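Local structure of cytochrome b5-domain protein (Methanococcoides burtonii, 6VZ6) at residues K20-Y25 / V29-E34. The protein binds heme b through a cytochrome b5-type domain and may take part in electron transfer, as many cytochromes b5 do. Numbering follows the deposited sequence.
With HEM (protoporphyrin IX containing Fe), chain B.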
loop_
_atom_site.group_PDB
_atom_site.type_symbol
_atom_site.label_atom_id
_atom_site.label_comp_id
_atom_site.label_asym_id
_atom_site.label_seq_id
_atom_site.Cartn_x
_atom_site.Cartn_y
_atom_site.Cartn_z
ATOM N N LYS A 20 8.649 -3.221 -5.218
ATOM C CA LYS A 20 8.344 -2.509 -3.978
ATOM C C LYS A 20 6.917 -2.807 -3.525
ATOM O O LYS A 20 6.099 -3.330 -4.283
ATOM C CB LYS A 20 8.510 -1.004 -4.173
ATOM C CG LYS A 20 9.995 -0.573 -4.221
ATOM C CD LYS A 20 10.119 0.931 -4.354
ATOM C CE LYS A 20 11.616 1.342 -4.398
ATOM N NZ LYS A 20 11.794 2.806 -4.352
ATOM N N CYS A 21 6.632 -2.477 -2.275
ATOM C CA CYS A 21 5.316 -2.726 -1.690
ATOM C C CYS A 21 4.552 -1.407 -1.574
ATOM O O CYS A 21 4.845 -0.576 -0.703
ATOM C CB CYS A 21 5.422 -3.411 -0.332
ATOM S SG CYS A 21 3.757 -3.974 0.264
ATOM N N TYR A 22 3.613 -1.213 -2.512
ATOM C CA TYR A 22 2.705 -0.070 -2.548
ATOM C C TYR A 22 1.303 -0.531 -2.189
ATOM O O TYR A 22 0.973 -1.706 -2.375
ATOM C CB TYR A 22 2.623 0.548 -3.943
ATOM C CG TYR A 22 3.893 1.193 -4.458
ATOM C CD1 TYR A 22 5.012 1.395 -3.635
ATOM C CD2 TYR A 22 3.958 1.619 -5.761
ATOM C CE1 TYR A 22 6.167 2.029 -4.141
ATOM C CE2 TYR A 22 5.075 2.242 -6.258
ATOM C CZ TYR A 22 6.171 2.432 -5.456
ATOM O OH TYR A 22 7.217 3.054 -6.045
ATOM N N PHE A 23 0.490 0.386 -1.662
ATOM C CA PHE A 23 -0.955 0.164 -1.617
ATOM C C PHE A 23 -1.668 1.498 -1.820
ATOM O O PHE A 23 -1.058 2.559 -1.806
ATOM C CB PHE A 23 -1.427 -0.544 -0.325
ATOM C CG PHE A 23 -1.051 0.144 0.945
ATOM C CD1 PHE A 23 -1.612 1.364 1.282
ATOM C CD2 PHE A 23 -0.145 -0.450 1.833
ATOM C CE1 PHE A 23 -1.253 2.010 2.460
ATOM C CE2 PHE A 23 0.191 0.176 3.025
ATOM C CZ PHE A 23 -0.342 1.424 3.318
ATOM N N ALA A 24 -2.966 1.443 -2.054
ATOM C CA ALA A 24 -3.755 2.660 -2.161
ATOM C C ALA A 24 -4.664 2.799 -0.950
ATOM O O ALA A 24 -5.109 1.818 -0.352
ATOM C CB ALA A 24 -4.562 2.683 -3.454
ATOM N N TYR A 25 -4.871 4.045 -0.562
ATOM C CA TYR A 25 -5.778 4.396 0.518
ATOM C C TYR A 25 -6.385 5.751 0.184
ATOM O O TYR A 25 -5.651 6.740 0.072
ATOM C CB TYR A 25 -5.055 4.440 1.857
ATOM C CG TYR A 25 -5.952 4.850 3.008
ATOM C CD1 TYR A 25 -6.825 3.948 3.562
ATOM C CD2 TYR A 25 -5.922 6.140 3.528
ATOM C CE1 TYR A 25 -7.636 4.291 4.624
ATOM C CE2 TYR A 25 -6.746 6.509 4.605
ATOM C CZ TYR A 25 -7.612 5.558 5.129
ATOM O OH TYR A 25 -8.430 5.843 6.184
ATOM N N VAL A 29 -1.402 6.556 -3.221
ATOM C CA VAL A 29 -0.557 5.365 -3.280
ATOM C C VAL A 29 0.620 5.577 -2.333
ATOM O O VAL A 29 1.379 6.540 -2.471
ATOM C CB VAL A 29 -0.096 5.081 -4.714
ATOM C CG1 VAL A 29 0.904 3.937 -4.741
ATOM C CG2 VAL A 29 -1.282 4.767 -5.623
ATOM N N TYR A 30 0.718 4.719 -1.327
ATOM C CA TYR A 30 1.746 4.782 -0.306
ATOM C C TYR A 30 2.818 3.753 -0.600
ATOM O O TYR A 30 2.519 2.643 -1.072
ATOM C CB TYR A 30 1.198 4.485 1.103
ATOM C CG TYR A 30 0.406 5.610 1.726
ATOM C CD1 TYR A 30 0.947 6.442 2.690
ATOM C CD2 TYR A 30 -0.908 5.829 1.337
ATOM C CE1 TYR A 30 0.173 7.478 3.241
ATOM C CE2 TYR A 30 -1.693 6.878 1.919
ATOM C CZ TYR A 30 -1.128 7.677 2.831
ATOM O OH TYR A 30 -1.914 8.673 3.366
ATOM N N ASP A 31 4.062 4.100 -0.249
ATOM C CA ASP A 31 5.194 3.167 -0.342
ATOM C C ASP A 31 5.556 2.692 1.060
ATOM O O ASP A 31 6.069 3.483 1.860
ATOM C CB ASP A 31 6.398 3.845 -0.999
ATOM C CG ASP A 31 7.592 2.924 -1.126
ATOM O OD1 ASP A 31 7.500 1.751 -0.692
ATOM O OD2 ASP A 31 8.622 3.372 -1.681
ATOM N N VAL A 32 5.276 1.419 1.373
ATOM C CA VAL A 32 5.598 0.881 2.694
ATOM C C VAL A 32 6.700 -0.171 2.609
ATOM O O VAL A 32 6.863 -0.953 3.521
ATOM C CB VAL A 32 4.358 0.322 3.420
ATOM C CG1 VAL A 32 3.413 1.442 3.734
ATOM C CG2 VAL A 32 3.685 -0.758 2.579
ATOM N N THR A 33 7.472 -0.179 1.522
ATOM C CA THR A 33 8.484 -1.223 1.309
ATOM C C THR A 33 9.383 -1.397 2.533
ATOM O O THR A 33 9.809 -2.521 2.841
ATOM C CB THR A 33 9.356 -0.854 0.087
ATOM O OG1 THR A 33 8.534 -0.661 -1.052
ATOM C CG2 THR A 33 10.396 -1.917 -0.211
ATOM N N GLU A 34 9.635 -0.288 3.240
ATOM C CA GLU A 34 10.541 -0.204 4.374
ATOM C C GLU A 34 9.936 -0.687 5.674
ATOM O O GLU A 34 10.667 -0.922 6.629
ATOM C CB GLU A 34 10.935 1.271 4.607
ATOM C CG GLU A 34 9.690 2.286 4.676
ATOM C CD GLU A 34 9.177 2.783 3.294
ATOM O OE1 GLU A 34 9.485 3.904 2.865
ATOM O OE2 GLU A 34 8.437 2.085 2.636
HETATM C CHA HEM B . 0.460 -1.080 11.592
HETATM C CHB HEM B . -2.418 -4.864 12.037
HETATM C CHC HEM B . -4.772 -3.652 8.037
HETATM C CHD HEM B . -1.433 -0.244 7.254
HETATM C C1A HEM B . -0.186 -2.152 12.122
HETATM C C2A HEM B . 0.003 -2.675 13.451
HETATM C C3A HEM B . -0.796 -3.753 13.559
HETATM C C4A HEM B . -1.499 -3.905 12.303
HETATM C CMA HEM B . -1.014 -4.704 14.752
HETATM C CAA HEM B . 0.987 -2.051 14.476
HETATM C CBA HEM B . 0.420 -1.953 15.882
HETATM C CGA HEM B . -0.433 -0.737 15.922
HETATM O O1A HEM B . -0.080 0.192 15.170
HETATM O O2A HEM B . -1.442 -0.711 16.685
HETATM C C1B HEM B . -3.285 -4.845 10.994
HETATM C C2B HEM B . -4.252 -5.846 10.810
HETATM C C3B HEM B . -4.951 -5.560 9.723
HETATM C C4B HEM B . -4.394 -4.348 9.150
HETATM C CMB HEM B . -4.483 -7.026 11.763
HETATM C CAB HEM B . -6.174 -6.432 9.372
HETATM C CBB HEM B . -7.284 -5.838 8.914
HETATM C C1C HEM B . -4.086 -2.602 7.482
HETATM C C2C HEM B . -4.469 -1.872 6.282
HETATM C C3C HEM B . -3.530 -0.931 6.058
HETATM C C4C HEM B . -2.542 -1.035 7.119
HETATM C CMC HEM B . -5.722 -2.209 5.454
HETATM C CAC HEM B . -3.373 0.142 4.934
HETATM C CBC HEM B . -4.390 0.716 4.321
HETATM C C1D HEM B . -0.579 -0.216 8.324
HETATM C C2D HEM B . 0.647 0.559 8.441
HETATM C C3D HEM B . 1.158 0.351 9.651
HETATM C C4D HEM B . 0.289 -0.591 10.309
HETATM C CMD HEM B . 1.205 1.503 7.347
HETATM C CAD HEM B . 2.453 0.935 10.276
HETATM C CBD HEM B . 3.630 0.080 9.812
HETATM C CGD HEM B . 4.944 0.499 10.437
HETATM O O1D HEM B . 6.004 -0.028 10.042
HETATM O O2D HEM B . 4.943 1.423 11.277
HETATM N NA HEM B . -1.111 -2.901 11.452
HETATM N NB HEM B . -3.365 -3.953 9.950
HETATM N NC HEM B . -2.920 -2.047 7.980
HETATM N ND HEM B . -0.760 -0.921 9.482
HETATM FE FE HEM B . -2.031 -2.443 9.761
HETATM O O HOH W 1 8.971 4.185 -4.289
HETATM O O HOH W 2 11.129 2.434 -1.034
#
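Phe23 and Tyr30 form the hydrogen-bonded pair at the middle of an antiparallel hairpin, with Tyr30 N donating to Phe23 O at 2.8 Å and Phe23 N to Tyr30 O, while the non-hydrogen-bonded pairs Tyr22-Asp31 and Ala24-Val29 lie before and after it. Beyond the strands the pairing runs on through Val32 N, which donates to Cys21 O at 2.9 Å. Cys21 N then turns to a side chain, Thr33 OG1, also at 2.9 Å. Thr33 OG1 in turn donates to Asp31 OD1, at 2.6 Å and from the syn side, close to the carboxylate plane. Because OD1 also accepts from Thr33 N in an Asx turn, two bonds fix this oxygen and set the carboxylate's rotation. Asp31 CG stands anti to the backbone N (chi1 -180°), which brings the carboxylate to the edge of the Tyr22 ring, the two planes 67° apart and Tyr22 CE1 3.5 Å from Asp31 CG. The other oxygen, OD2, accepts from two waters; one bonds Tyr22 OH and accepts from Lys20 NZ, and the other accepts weakly from the same amine. With Lys20 NZ 4.2 Å from Asp31 OD2, beyond a salt bridge, water links the opposite charges. The hairpin belongs to the mixed sheet of the cytochrome b5 fold: strand 22-25 lies at its border, and strand 72-76 flanks the other side of 28-31. On the face carrying Tyr22, Ala24 and Val29, helix 7-12 packs through Leu10. Phe23 and Tyr30 occupy the other face, where Phe23 enters the heme pocket. A chi1 of 56° carries its ring to where the heme vinyl carbon CAC lies over one face, displaced toward the rim, with Phe23 CZ 3.7 Å from heme CAC. Val32 crosses this ring at about a right angle, Val32 CG1 lying 3.5 Å from Phe23 CE2, and Tyr30 CB packs against Phe23 CE1.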